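Local coordinates for YkuI protein (Bacillus subtilis, PDB 2BAS), which binds the second messenger cyclic di-GMP and, as an EAL-domain protein, probably acts as a phosphodiesterase that cleaves it, at residues 44-49 with 255-260; 55-60 with 195-200; 367-370 with 374-377; 376-381 with 412-417. All coordinates share one frame; numbering follows the deposited sequence.

Overall arrangement
Two pairs of contacts lie at the two ends of an elongated chain. Interactions 1 and 2 belong to the EAL barrel, with centres about 10 Å apart and joined through the neighbouring strands 38-47 and 53-64. Interactions 3 and 4, whose centres are about 9 Å apart, share helix 374-384 of the C-terminal domain. The pairs' centres lie over 40 Å apart. All four are buried, but their chemistry differs: interaction 2 sets charge against charge inside the barrel, interaction 1 is aliphatic-aromatic packing beside a bridging water, interaction 3 packs a helix ring on the preceding loop, and interaction 4 the helix on rings of the sheet. Interactions 1, 3 and 4 also touch the second subunit.

Interaction 1 (44-49 with 255-260); sequences AIFSAE and YYLVSP
With CG anti to its carbonyl carbon (chi1 -66°), Phe46 extends its ring from strand 38-47 toward the loop after strand 249-252, where Leu257, turned the same way about its own first torsion (chi1 -60°), and Val258 receive it. The two valine methyls differ in role. CG2, lying beside the backbone N, approaches the edge of the Phe46 ring close to its plane, and Val258 CG2 stands 3.6 Å from Phe46 CZ. Leu257 comes at the ring obliquely, near its other end: Leu257 CD1 is 3.7 Å from Phe46 CD1, while Leu257 CB lies 3.8 Å from Phe46 CE1. The phenylalanine and leucine side chains slide past each other in opposite directions, whereas phenylalanine and valine meet at about a right angle. One side of the ring, from CD1 through CE1 to CZ, therefore carries the whole side-chain contact.

Polar backbone atoms beside this apolar patch are joined by a water, which donates to Ala44 O and, at 3.2 Å, to Val258 O. The second carbonyl also accepts a hydrogen bond from the side chain of Gln43, so the loop is tied back to the strand by more than van der Waals contact. Phe46 itself is backbone-bonded to Phe252, and its ring packs further on Val53 and Leu270. The contact thus closes the chain over an interval of some two hundred residues, fastening the segment that leads from the last barrel strand to helix 271-311 against strand 38-47, the antiparallel strand of the otherwise parallel barrel that characterises the EAL fold.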
loop_
_atom_site.group_PDB
_atom_site.type_symbol
_atom_site.label_atom_id
_atom_site.label_comp_id
_atom_site.label_asym_id
_atom_site.label_seq_id
_atom_site.Cartn_x
_atom_site.Cartn_y
_atom_site.Cartn_z
ATOM N N ALA A 44 3.158 -14.918 25.174
ATOM C CA ALA A 44 3.801 -15.637 24.077
ATOM C C ALA A 44 3.407 -15.105 22.717
ATOM O O ALA A 44 2.283 -14.619 22.514
ATOM C CB ALA A 44 3.510 -17.129 24.165
ATOM N N ILE A 45 4.355 -15.187 21.790
ATOM C CA ILE A 45 4.114 -14.806 20.415
ATOM C C ILE A 45 4.344 -16.031 19.553
ATOM O O ILE A 45 5.346 -16.741 19.724
ATOM C CB ILE A 45 4.972 -13.602 19.998
ATOM C CG1 ILE A 45 4.526 -12.374 20.794
ATOM C CG2 ILE A 45 4.815 -13.328 18.504
ATOM C CD1 ILE A 45 5.595 -11.375 21.012
ATOM N N PHE A 46 3.405 -16.272 18.638
ATOM C CA PHE A 46 3.348 -17.533 17.902
ATOM C C PHE A 46 3.793 -17.491 16.455
ATOM O O PHE A 46 3.510 -16.551 15.731
ATOM C CB PHE A 46 1.954 -18.153 18.024
ATOM C CG PHE A 46 1.620 -18.581 19.423
ATOM C CD1 PHE A 46 1.002 -17.700 20.307
ATOM C CD2 PHE A 46 1.955 -19.854 19.871
ATOM C CE1 PHE A 46 0.701 -18.088 21.610
ATOM C CE2 PHE A 46 1.662 -20.251 21.167
ATOM C CZ PHE A 46 1.029 -19.365 22.038
ATOM N N SER A 47 4.504 -18.546 16.070
ATOM C CA SER A 47 5.046 -18.745 14.729
ATOM C C SER A 47 3.946 -19.195 13.785
ATOM O O SER A 47 3.013 -19.884 14.204
ATOM C CB SER A 47 6.107 -19.852 14.790
ATOM O OG SER A 47 7.033 -19.777 13.721
ATOM N N ALA A 48 4.057 -18.824 12.512
ATOM C CA ALA A 48 3.099 -19.284 11.515
ATOM C C ALA A 48 3.561 -20.575 10.845
ATOM O O ALA A 48 2.738 -21.452 10.570
ATOM C CB ALA A 48 2.842 -18.214 10.479
ATOM N N GLU A 49 4.870 -20.689 10.598
ATOM C CA GLU A 49 5.455 -21.847 9.904
ATOM C C GLU A 49 5.310 -23.121 10.733
ATOM O O GLU A 49 4.630 -24.063 10.316
ATOM C CB GLU A 49 6.923 -21.612 9.540
ATOM C CG GLU A 49 7.256 -20.224 9.046
ATOM C CD GLU A 49 8.059 -19.448 10.062
ATOM O OE1 GLU A 49 9.137 -19.954 10.451
ATOM O OE2 GLU A 49 7.626 -18.344 10.463
ATOM N N TYR A 255 -5.269 -12.696 23.603
ATOM C CA TYR A 255 -6.068 -13.516 24.524
ATOM C C TYR A 255 -6.526 -14.818 23.879
ATOM O O TYR A 255 -6.479 -15.871 24.516
ATOM C CB TYR A 255 -7.295 -12.752 25.045
ATOM C CG TYR A 255 -6.960 -11.564 25.912
ATOM C CD1 TYR A 255 -6.333 -11.730 27.152
ATOM C CD2 TYR A 255 -7.282 -10.268 25.508
ATOM C CE1 TYR A 255 -6.018 -10.631 27.961
ATOM C CE2 TYR A 255 -6.968 -9.156 26.312
ATOM C CZ TYR A 255 -6.337 -9.346 27.532
ATOM O OH TYR A 255 -6.030 -8.258 28.328
ATOM N N TYR A 256 -6.962 -14.742 22.621
ATOM C CA TYR A 256 -7.466 -15.916 21.910
ATOM C C TYR A 256 -6.431 -17.028 21.879
ATOM O O TYR A 256 -6.774 -18.194 22.048
ATOM C CB TYR A 256 -7.935 -15.577 20.484
ATOM C CG TYR A 256 -8.600 -16.748 19.789
ATOM C CD1 TYR A 256 -9.893 -17.144 20.136
ATOM C CD2 TYR A 256 -7.931 -17.472 18.806
ATOM C CE1 TYR A 256 -10.502 -18.224 19.521
ATOM C CE2 TYR A 256 -8.535 -18.556 18.176
ATOM C CZ TYR A 256 -9.821 -18.926 18.542
ATOM O OH TYR A 256 -10.430 -19.997 17.928
ATOM N N LEU A 257 -5.169 -16.658 21.682
ATOM C CA LEU A 257 -4.086 -17.630 21.668
ATOM C C LEU A 257 -3.673 -18.012 23.086
ATOM O O LEU A 257 -3.920 -19.137 23.513
ATOM C CB LEU A 257 -2.893 -17.118 20.864
ATOM C CG LEU A 257 -3.173 -16.813 19.394
ATOM C CD1 LEU A 257 -1.966 -16.186 18.765
ATOM C CD2 LEU A 257 -3.575 -18.061 18.630
ATOM N N VAL A 258 -3.061 -17.074 23.809
ATOM C CA VAL A 258 -2.614 -17.296 25.188
ATOM C C VAL A 258 -2.551 -15.973 25.953
ATOM O O VAL A 258 -1.881 -15.036 25.532
ATOM C CB VAL A 258 -1.224 -18.006 25.252
ATOM C CG1 VAL A 258 -0.669 -17.984 26.655
ATOM C CG2 VAL A 258 -1.324 -19.452 24.801
ATOM N N SER A 259 -3.260 -15.911 27.077
ATOM C CA SER A 259 -3.241 -14.747 27.974
ATOM C C SER A 259 -1.853 -14.524 28.628
ATOM O O SER A 259 -1.004 -15.416 28.602
ATOM C CB SER A 259 -4.271 -14.933 29.109
ATOM O OG SER A 259 -3.893 -16.029 29.932
ATOM N N PRO A 260 -1.596 -13.322 29.179
ATOM C CA PRO A 260 -0.303 -13.127 29.843
ATOM C C PRO A 260 -0.169 -13.879 31.172
ATOM O O PRO A 260 -1.093 -13.870 31.986
ATOM C CB PRO A 260 -0.254 -11.608 30.096
ATOM C CG PRO A 260 -1.334 -11.023 29.231
ATOM C CD PRO A 260 -2.392 -12.084 29.179
HETATM O O HOH W 1 -0.188 -14.658 22.866
#

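Interaction 2 (55-60 with 195-200); sequences GYEVLG and LLKIDL
Strands 53-64 and 195-199 face each other without pairing, Glu57 and Lys197 making the nearest approach with their CA atoms 12.0 Å apart, so side chains alone span the gap. Only these two residues touch across the segments, and they bury just 49 Å² between them. Both point their CB atoms across the gap. Glu57 has CG anti to the backbone N (chi1 -167°) and continues extended, which carries its carboxylate well out from the strand. Lys197 reaches back with a chain that bends at chi3 (87°) before ending in its ammonium group. The two meet at an angle in a long salt bridge, Glu57 OE2 to Lys197 NZ being 3.8 Å. The ammonium nitrogen stands above the flat face of the carboxylate: Lys197 NZ is 4.0 Å from Glu57 CD and only slightly farther from Glu57 OE1, at 4.2 Å. From that position the attraction is probably electrostatic and felt by both oxygens, with no hydrogen bond along it.

In the closed barrel of the EAL domain these strands are diametrically opposed, four steps apart whichever way the circuit is followed, and the pair therefore crosses the interior. Glu57 is the glutamate of the signature that names the family, which reads Glu-Val-Leu here. Closer polar partners surround the pair. The amide of Gln253 links the two charges, its NE2 donating to Glu57 OE1 and its OE1 accepting from Lys197 NZ. Lys197 also forms a salt bridge with Glu146, whose carboxylate comes close to that of Glu57.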
loop_
_atom_site.group_PDB
_atom_site.type_symbol
_atom_site.label_atom_id
_atom_site.label_comp_id
_atom_site.label_asym_id
_atom_site.label_seq_id
_atom_site.Cartn_x
_atom_site.Cartn_y
_atom_site.Cartn_z
ATOM N N GLY A 55 8.906 -16.163 20.949
ATOM C CA GLY A 55 9.330 -15.205 21.958
ATOM C C GLY A 55 8.196 -14.809 22.884
ATOM O O GLY A 55 7.119 -15.409 22.860
ATOM N N TYR A 56 8.452 -13.799 23.709
ATOM C CA TYR A 56 7.472 -13.296 24.659
ATOM C C TYR A 56 7.603 -11.788 24.760
ATOM O O TYR A 56 8.713 -11.269 24.879
ATOM C CB TYR A 56 7.732 -13.869 26.055
ATOM C CG TYR A 56 7.592 -15.366 26.209
ATOM C CD1 TYR A 56 8.672 -16.222 25.964
ATOM C CD2 TYR A 56 6.388 -15.927 26.636
ATOM C CE1 TYR A 56 8.550 -17.604 26.120
ATOM C CE2 TYR A 56 6.254 -17.309 26.799
ATOM C CZ TYR A 56 7.340 -18.140 26.542
ATOM O OH TYR A 56 7.213 -19.500 26.711
ATOM N N GLU A 57 6.484 -11.077 24.719
ATOM C CA GLU A 57 6.510 -9.655 25.015
ATOM C C GLU A 57 6.680 -9.559 26.525
ATOM O O GLU A 57 6.091 -10.352 27.269
ATOM C CB GLU A 57 5.229 -8.952 24.566
ATOM C CG GLU A 57 5.345 -7.432 24.574
ATOM C CD GLU A 57 4.034 -6.708 24.259
ATOM O OE1 GLU A 57 2.945 -7.301 24.418
ATOM O OE2 GLU A 57 4.092 -5.524 23.855
ATOM N N VAL A 58 7.515 -8.614 26.960
ATOM C CA VAL A 58 7.773 -8.378 28.376
ATOM C C VAL A 58 6.798 -7.315 28.898
ATOM O O VAL A 58 6.821 -6.173 28.443
ATOM C CB VAL A 58 9.251 -7.958 28.623
ATOM C CG1 VAL A 58 9.457 -7.462 30.058
ATOM C CG2 VAL A 58 10.184 -9.121 28.340
ATOM N N LEU A 59 5.953 -7.702 29.854
ATOM C CA LEU A 59 4.900 -6.822 30.378
ATOM C C LEU A 59 5.148 -6.410 31.833
ATOM O O LEU A 59 5.656 -7.198 32.618
ATOM C CB LEU A 59 3.528 -7.499 30.220
ATOM C CG LEU A 59 3.135 -7.967 28.799
ATOM C CD1 LEU A 59 1.847 -8.772 28.788
ATOM C CD2 LEU A 59 3.014 -6.806 27.819
ATOM N N GLY A 60 4.792 -5.175 32.184
ATOM C CA GLY A 60 5.020 -4.651 33.538
ATOM C C GLY A 60 3.874 -4.854 34.516
ATOM O O GLY A 60 2.734 -4.522 34.209
ATOM N N LEU A 195 10.025 -5.481 11.719
ATOM C CA LEU A 195 8.687 -5.919 12.095
ATOM C C LEU A 195 7.663 -4.788 12.132
ATOM O O LEU A 195 7.959 -3.677 12.568
ATOM C CB LEU A 195 8.729 -6.593 13.467
ATOM C CG LEU A 195 8.860 -8.107 13.557
ATOM C CD1 LEU A 195 10.048 -8.496 14.420
ATOM C CD2 LEU A 195 7.587 -8.718 14.101
ATOM N N LEU A 196 6.447 -5.101 11.698
ATOM C CA LEU A 196 5.326 -4.185 11.798
ATOM C C LEU A 196 4.286 -4.833 12.689
ATOM O O LEU A 196 3.847 -5.947 12.412
ATOM C CB LEU A 196 4.731 -3.922 10.409
ATOM C CG LEU A 196 5.594 -3.263 9.340
ATOM C CD1 LEU A 196 4.798 -3.141 8.044
ATOM C CD2 LEU A 196 6.097 -1.891 9.798
ATOM N N LYS A 197 3.907 -4.163 13.771
ATOM C CA LYS A 197 2.868 -4.690 14.664
ATOM C C LYS A 197 1.522 -4.066 14.328
ATOM O O LYS A 197 1.360 -2.840 14.379
ATOM C CB LYS A 197 3.184 -4.440 16.133
ATOM C CG LYS A 197 4.294 -5.286 16.712
ATOM C CD LYS A 197 4.260 -5.319 18.261
ATOM C CE LYS A 197 3.345 -6.430 18.811
ATOM N NZ LYS A 197 3.608 -6.761 20.260
ATOM N N ILE A 198 0.567 -4.920 13.980
ATOM C CA ILE A 198 -0.774 -4.494 13.605
ATOM C C ILE A 198 -1.770 -4.934 14.677
ATOM O O ILE A 198 -1.833 -6.101 15.037
ATOM C CB ILE A 198 -1.143 -5.040 12.194
ATOM C CG1 ILE A 198 -0.115 -4.563 11.162
ATOM C CG2 ILE A 198 -2.531 -4.604 11.781
ATOM C CD1 ILE A 198 -0.167 -5.288 9.817
ATOM N N ASP A 199 -2.507 -3.966 15.212
ATOM C CA ASP A 199 -3.542 -4.181 16.218
ATOM C C ASP A 199 -4.849 -4.497 15.494
ATOM O O ASP A 199 -5.147 -3.898 14.464
ATOM C CB ASP A 199 -3.685 -2.911 17.063
ATOM C CG ASP A 199 -4.960 -2.884 17.902
ATOM O OD1 ASP A 199 -5.385 -3.947 18.409
ATOM O OD2 ASP A 199 -5.532 -1.783 18.070
ATOM N N LEU A 200 -5.634 -5.426 16.023
ATOM C CA LEU A 200 -6.868 -5.821 15.346
ATOM C C LEU A 200 -8.145 -5.533 16.139
ATOM O O LEU A 200 -9.213 -6.065 15.818
ATOM C CB LEU A 200 -6.807 -7.290 14.911
ATOM C CG LEU A 200 -5.733 -7.689 13.893
ATOM C CD1 LEU A 200 -5.781 -9.189 13.660
ATOM C CD2 LEU A 200 -5.888 -6.928 12.576
#

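Interaction 3 (367-370 with 374-377); sequences NWSW and FLEN
Phe374, on the first turn of helix 374-384, packs its ring against the backbone and CB of Trp368. Trp368 O lies over a face of the ring, 3.6 Å from Phe374 CG, and Trp368 CB makes a CH-pi contact 4.2 Å from the centroid of the Phe374 ring, 26° off its normal. Beside it, Ser369 OG lies 3.5 Å from Leu375 CD2, its polar need met by Glu342 O. The looser side is bridged by water, which donates to Ser369 O and accepts, at 3.3 Å, from Leu375 N in the first helical turn; beyond it Glu376 is exposed. Replacing Phe374 with an alanine would probably leave Trp368 CB without its aromatic partner and open a gap beneath the loop.

The loop is braced from within: Ser369 N donates to Asn367 OD1 at 2.9 Å from above the carbonyl plane, and Trp370 NE1 donates to Asn367 O. Trp245 and Ala48 of the second subunit pack on Ser369 and Trp370. The Ser369 N to Asn367 OD1 bond makes an Asx turn, set a few residues before the helix that covers the sheet of the C-terminal domain.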
loop_
_atom_site.group_PDB
_atom_site.type_symbol
_atom_site.label_atom_id
_atom_site.label_comp_id
_atom_site.label_asym_id
_atom_site.label_seq_id
_atom_site.Cartn_x
_atom_site.Cartn_y
_atom_site.Cartn_z
ATOM N N ASN A 367 -5.638 7.255 -23.755
ATOM C CA ASN A 367 -4.630 6.233 -23.485
ATOM C C ASN A 367 -4.672 5.707 -22.062
ATOM O O ASN A 367 -4.678 6.481 -21.132
ATOM C CB ASN A 367 -3.237 6.753 -23.799
ATOM C CG ASN A 367 -2.194 5.663 -23.721
ATOM O OD1 ASN A 367 -1.737 5.273 -22.637
ATOM N ND2 ASN A 367 -1.826 5.145 -24.872
ATOM N N TRP A 368 -4.662 4.396 -21.885
ATOM C CA TRP A 368 -4.831 3.834 -20.538
ATOM C C TRP A 368 -3.604 3.165 -19.948
ATOM O O TRP A 368 -3.698 2.498 -18.912
ATOM C CB TRP A 368 -6.003 2.851 -20.503
ATOM C CG TRP A 368 -7.258 3.520 -20.899
ATOM C CD1 TRP A 368 -7.971 3.314 -22.035
ATOM C CD2 TRP A 368 -7.930 4.569 -20.180
ATOM N NE1 TRP A 368 -9.063 4.147 -22.058
ATOM C CE2 TRP A 368 -9.063 4.920 -20.926
ATOM C CE3 TRP A 368 -7.700 5.213 -18.954
ATOM C CZ2 TRP A 368 -9.965 5.906 -20.499
ATOM C CZ3 TRP A 368 -8.588 6.188 -18.532
ATOM C CH2 TRP A 368 -9.702 6.538 -19.312
ATOM N N SER A 369 -2.460 3.369 -20.574
ATOM C CA SER A 369 -1.279 2.616 -20.202
ATOM C C SER A 369 -0.695 2.923 -18.825
ATOM O O SER A 369 0.109 2.139 -18.309
ATOM C CB SER A 369 -0.216 2.720 -21.290
ATOM O OG SER A 369 -0.576 1.828 -22.321
ATOM N N TRP A 370 -1.119 4.053 -18.253
ATOM C CA TRP A 370 -0.665 4.517 -16.945
ATOM C C TRP A 370 -1.378 3.770 -15.813
ATOM O O TRP A 370 -0.870 3.738 -14.690
ATOM C CB TRP A 370 -0.876 6.024 -16.828
ATOM C CG TRP A 370 -2.267 6.393 -17.222
ATOM C CD1 TRP A 370 -2.722 6.634 -18.486
ATOM C CD2 TRP A 370 -3.406 6.498 -16.354
ATOM N NE1 TRP A 370 -4.068 6.889 -18.457
ATOM C CE2 TRP A 370 -4.513 6.821 -17.164
ATOM C CE3 TRP A 370 -3.594 6.357 -14.970
ATOM C CZ2 TRP A 370 -5.801 7.015 -16.634
ATOM C CZ3 TRP A 370 -4.876 6.532 -14.442
ATOM C CH2 TRP A 370 -5.960 6.863 -15.273
ATOM N N PHE A 374 -2.049 -2.528 -16.505
ATOM C CA PHE A 374 -2.559 -2.487 -17.866
ATOM C C PHE A 374 -1.642 -3.169 -18.911
ATOM O O PHE A 374 -2.105 -4.005 -19.692
ATOM C CB PHE A 374 -2.939 -1.058 -18.283
ATOM C CG PHE A 374 -3.623 -0.991 -19.618
ATOM C CD1 PHE A 374 -5.003 -0.961 -19.704
ATOM C CD2 PHE A 374 -2.879 -0.975 -20.795
ATOM C CE1 PHE A 374 -5.645 -0.916 -20.938
ATOM C CE2 PHE A 374 -3.510 -0.926 -22.035
ATOM C CZ PHE A 374 -4.898 -0.900 -22.100
ATOM N N LEU A 375 -0.364 -2.811 -18.917
ATOM C CA LEU A 375 0.588 -3.378 -19.870
ATOM C C LEU A 375 0.938 -4.824 -19.496
ATOM O O LEU A 375 1.255 -5.649 -20.363
ATOM C CB LEU A 375 1.858 -2.498 -19.962
ATOM C CG LEU A 375 1.719 -1.095 -20.590
ATOM C CD1 LEU A 375 3.012 -0.299 -20.547
ATOM C CD2 LEU A 375 1.213 -1.149 -22.037
ATOM N N GLU A 376 0.893 -5.095 -18.194
ATOM C CA GLU A 376 1.155 -6.408 -17.617
ATOM C C GLU A 376 0.062 -7.362 -18.136
ATOM O O GLU A 376 0.356 -8.463 -18.594
ATOM C CB GLU A 376 1.124 -6.305 -16.075
ATOM C CG GLU A 376 1.947 -7.342 -15.292
ATOM C CD GLU A 376 1.538 -7.468 -13.778
ATOM O OE1 GLU A 376 2.309 -6.997 -12.889
ATOM O OE2 GLU A 376 0.447 -8.046 -13.477
ATOM N N ASN A 377 -1.190 -6.908 -18.079
ATOM C CA ASN A 377 -2.331 -7.673 -18.562
ATOM C C ASN A 377 -2.269 -8.015 -20.051
ATOM O O ASN A 377 -2.528 -9.158 -20.439
ATOM C CB ASN A 377 -3.648 -6.971 -18.217
ATOM C CG ASN A 377 -4.008 -7.121 -16.754
ATOM O OD1 ASN A 377 -3.572 -8.067 -16.107
ATOM N ND2 ASN A 377 -4.798 -6.191 -16.225
HETATM O O HOH W 2 0.354 -0.189 -17.080
#

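Interaction 4 (376-381 with 412-417); sequences ENIMRM and QMYLFI
The Tyr414 ring has Ile378 CG1 over one face, while the selenomethionine Met381 approaches it obliquely. The other branch of the isoleucine touches the hydroxyl end: Ile378 CG2 is 3.8 Å from Tyr414 OH and 3.9 Å from Tyr414 CZ, the two side chains crossing at about a right angle. Met381 runs past the ring in the opposite direction, on the CD2 and CE2 side. Its chain bends at chi3 (-83°), which turns the terminal methyl back onto the tyrosine, and Met381 CE lies 3.6 Å from Tyr414 CD2. Its selenium, 5.2 Å from the centroid of the Tyr414 ring, makes an oblique Met-aromatic contact. The same methyl also looks obliquely at the second ring, with Met381 CE 4.4 Å from Phe416 CE2.

Here helix 374-384 lies across one face of the six-stranded antiparallel sheet of the C-terminal domain, the segment axes 10.5 Å apart and crossing at 113°. Strand alternation puts Tyr414 and Phe416 on the helix side, while Leu415 points away from it. Swapping Tyr414 for an alanine would probably open a gap between helix and sheet, leaving the Ile378 branches without a ring to rest on and the bent end of Met381 freer to turn.

The neighbourhood is mostly apolar. Met381 packs further on Phe388 of the edge strand 388-394, and the Phe416 ring meets that of Tyr337 on the adjoining strand. The second subunit also reaches the helix, its Lys286 touching Ile378 and its Tyr293 Met379, which points away from the strand.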
loop_
_atom_site.group_PDB
_atom_site.type_symbol
_atom_site.label_atom_id
_atom_site.label_comp_id
_atom_site.label_asym_id
_atom_site.label_seq_id
_atom_site.Cartn_x
_atom_site.Cartn_y
_atom_site.Cartn_z
ATOM N N GLU A 376 0.893 -5.095 -18.194
ATOM C CA GLU A 376 1.155 -6.408 -17.617
ATOM C C GLU A 376 0.062 -7.362 -18.136
ATOM O O GLU A 376 0.356 -8.463 -18.594
ATOM C CB GLU A 376 1.124 -6.305 -16.075
ATOM C CG GLU A 376 1.947 -7.342 -15.292
ATOM C CD GLU A 376 1.538 -7.468 -13.778
ATOM O OE1 GLU A 376 2.309 -6.997 -12.889
ATOM O OE2 GLU A 376 0.447 -8.046 -13.477
ATOM N N ASN A 377 -1.190 -6.908 -18.079
ATOM C CA ASN A 377 -2.331 -7.673 -18.562
ATOM C C ASN A 377 -2.269 -8.015 -20.051
ATOM O O ASN A 377 -2.528 -9.158 -20.439
ATOM C CB ASN A 377 -3.648 -6.971 -18.217
ATOM C CG ASN A 377 -4.008 -7.121 -16.754
ATOM O OD1 ASN A 377 -3.572 -8.067 -16.107
ATOM N ND2 ASN A 377 -4.798 -6.191 -16.225
ATOM N N ILE A 378 -1.934 -7.024 -20.872
ATOM C CA ILE A 378 -1.712 -7.242 -22.297
ATOM C C ILE A 378 -0.684 -8.351 -22.500
ATOM O O ILE A 378 -0.961 -9.328 -23.197
ATOM C CB ILE A 378 -1.289 -5.943 -23.004
ATOM C CG1 ILE A 378 -2.498 -5.005 -23.072
ATOM C CG2 ILE A 378 -0.765 -6.249 -24.391
ATOM C CD1 ILE A 378 -2.154 -3.601 -23.364
HETATM N N MSE A 379 0.485 -8.199 -21.878
HETATM C CA MSE A 379 1.498 -9.258 -21.811
HETATM C C MSE A 379 0.916 -10.629 -21.510
HETATM O O MSE A 379 1.203 -11.588 -22.221
HETATM C CB MSE A 379 2.507 -8.945 -20.716
HETATM C CG MSE A 379 3.854 -8.513 -21.204
HETATM SE SE MSE A 379 4.959 -10.032 -21.690
HETATM C CE MSE A 379 4.935 -10.994 -19.958
ATOM N N ARG A 380 0.118 -10.716 -20.442
ATOM C CA ARG A 380 -0.465 -11.985 -20.014
ATOM C C ARG A 380 -1.444 -12.555 -21.057
ATOM O O ARG A 380 -1.357 -13.734 -21.407
ATOM C CB ARG A 380 -1.099 -11.882 -18.611
ATOM C CG ARG A 380 -1.731 -13.198 -18.132
ATOM C CD ARG A 380 -1.688 -13.408 -16.614
ATOM N NE ARG A 380 -2.827 -12.816 -15.908
ATOM C CZ ARG A 380 -2.817 -11.610 -15.344
ATOM N NH1 ARG A 380 -1.724 -10.846 -15.401
ATOM N NH2 ARG A 380 -3.902 -11.167 -14.720
HETATM N N MSE A 381 -2.343 -11.716 -21.563
HETATM C CA MSE A 381 -3.291 -12.135 -22.590
HETATM C C MSE A 381 -2.622 -12.655 -23.853
HETATM O O MSE A 381 -3.022 -13.683 -24.387
HETATM C CB MSE A 381 -4.249 -11.006 -22.938
HETATM C CG MSE A 381 -5.239 -10.746 -21.836
HETATM SE SE MSE A 381 -6.644 -9.538 -22.359
HETATM C CE MSE A 381 -5.737 -7.783 -22.071
ATOM N N GLN A 412 -4.086 -8.325 -32.590
ATOM C CA GLN A 412 -3.582 -7.638 -31.402
ATOM C C GLN A 412 -4.519 -6.512 -30.938
ATOM O O GLN A 412 -4.101 -5.365 -30.792
ATOM C CB GLN A 412 -2.165 -7.082 -31.647
ATOM C CG GLN A 412 -1.090 -8.125 -31.927
ATOM C CD GLN A 412 -0.848 -8.361 -33.413
ATOM O OE1 GLN A 412 -1.503 -7.763 -34.272
ATOM N NE2 GLN A 412 0.112 -9.230 -33.718
HETATM N N MSE A 413 -5.792 -6.839 -30.748
HETATM C CA MSE A 413 -6.771 -5.889 -30.211
HETATM C C MSE A 413 -7.241 -6.412 -28.865
HETATM O O MSE A 413 -7.118 -7.595 -28.579
HETATM C CB MSE A 413 -7.946 -5.691 -31.166
HETATM C CG MSE A 413 -7.609 -4.886 -32.398
HETATM SE SE MSE A 413 -9.047 -4.935 -33.740
HETATM C CE MSE A 413 -8.108 -4.083 -35.306
ATOM N N TYR A 414 -7.761 -5.538 -28.021
ATOM C CA TYR A 414 -8.146 -5.966 -26.696
ATOM C C TYR A 414 -9.489 -5.387 -26.303
ATOM O O TYR A 414 -9.785 -4.222 -26.562
ATOM C CB TYR A 414 -7.032 -5.655 -25.675
ATOM C CG TYR A 414 -5.752 -6.347 -26.053
ATOM C CD1 TYR A 414 -4.807 -5.714 -26.855
ATOM C CD2 TYR A 414 -5.514 -7.663 -25.672
ATOM C CE1 TYR A 414 -3.642 -6.371 -27.257
ATOM C CE2 TYR A 414 -4.349 -8.333 -26.064
ATOM C CZ TYR A 414 -3.419 -7.680 -26.855
ATOM O OH TYR A 414 -2.263 -8.338 -27.236
ATOM N N LEU A 415 -10.293 -6.239 -25.678
ATOM C CA LEU A 415 -11.652 -5.932 -25.337
ATOM C C LEU A 415 -11.756 -5.841 -23.820
ATOM O O LEU A 415 -11.197 -6.673 -23.086
ATOM C CB LEU A 415 -12.547 -7.038 -25.885
ATOM C CG LEU A 415 -14.048 -7.094 -25.597
ATOM C CD1 LEU A 415 -14.811 -5.997 -26.345
ATOM C CD2 LEU A 415 -14.556 -8.486 -25.998
ATOM N N PHE A 416 -12.468 -4.817 -23.354
ATOM C CA PHE A 416 -12.637 -4.627 -21.934
ATOM C C PHE A 416 -14.115 -4.511 -21.624
ATOM O O PHE A 416 -14.847 -3.748 -22.278
ATOM C CB PHE A 416 -11.842 -3.417 -21.472
ATOM C CG PHE A 416 -10.379 -3.533 -21.756
ATOM C CD1 PHE A 416 -9.855 -3.094 -22.973
ATOM C CD2 PHE A 416 -9.529 -4.118 -20.831
ATOM C CE1 PHE A 416 -8.514 -3.227 -23.261
ATOM C CE2 PHE A 416 -8.189 -4.252 -21.099
ATOM C CZ PHE A 416 -7.673 -3.804 -22.309
ATOM N N ILE A 417 -14.555 -5.328 -20.669
ATOM C CA ILE A 417 -15.942 -5.370 -20.233
ATOM C C ILE A 417 -15.981 -5.151 -18.725
ATOM O O ILE A 417 -15.486 -5.984 -17.970
ATOM C CB ILE A 417 -16.569 -6.723 -20.538
ATOM C CG1 ILE A 417 -16.495 -7.033 -22.037
ATOM C CG2 ILE A 417 -17.983 -6.752 -20.051
ATOM C CD1 ILE A 417 -16.802 -8.489 -22.373
#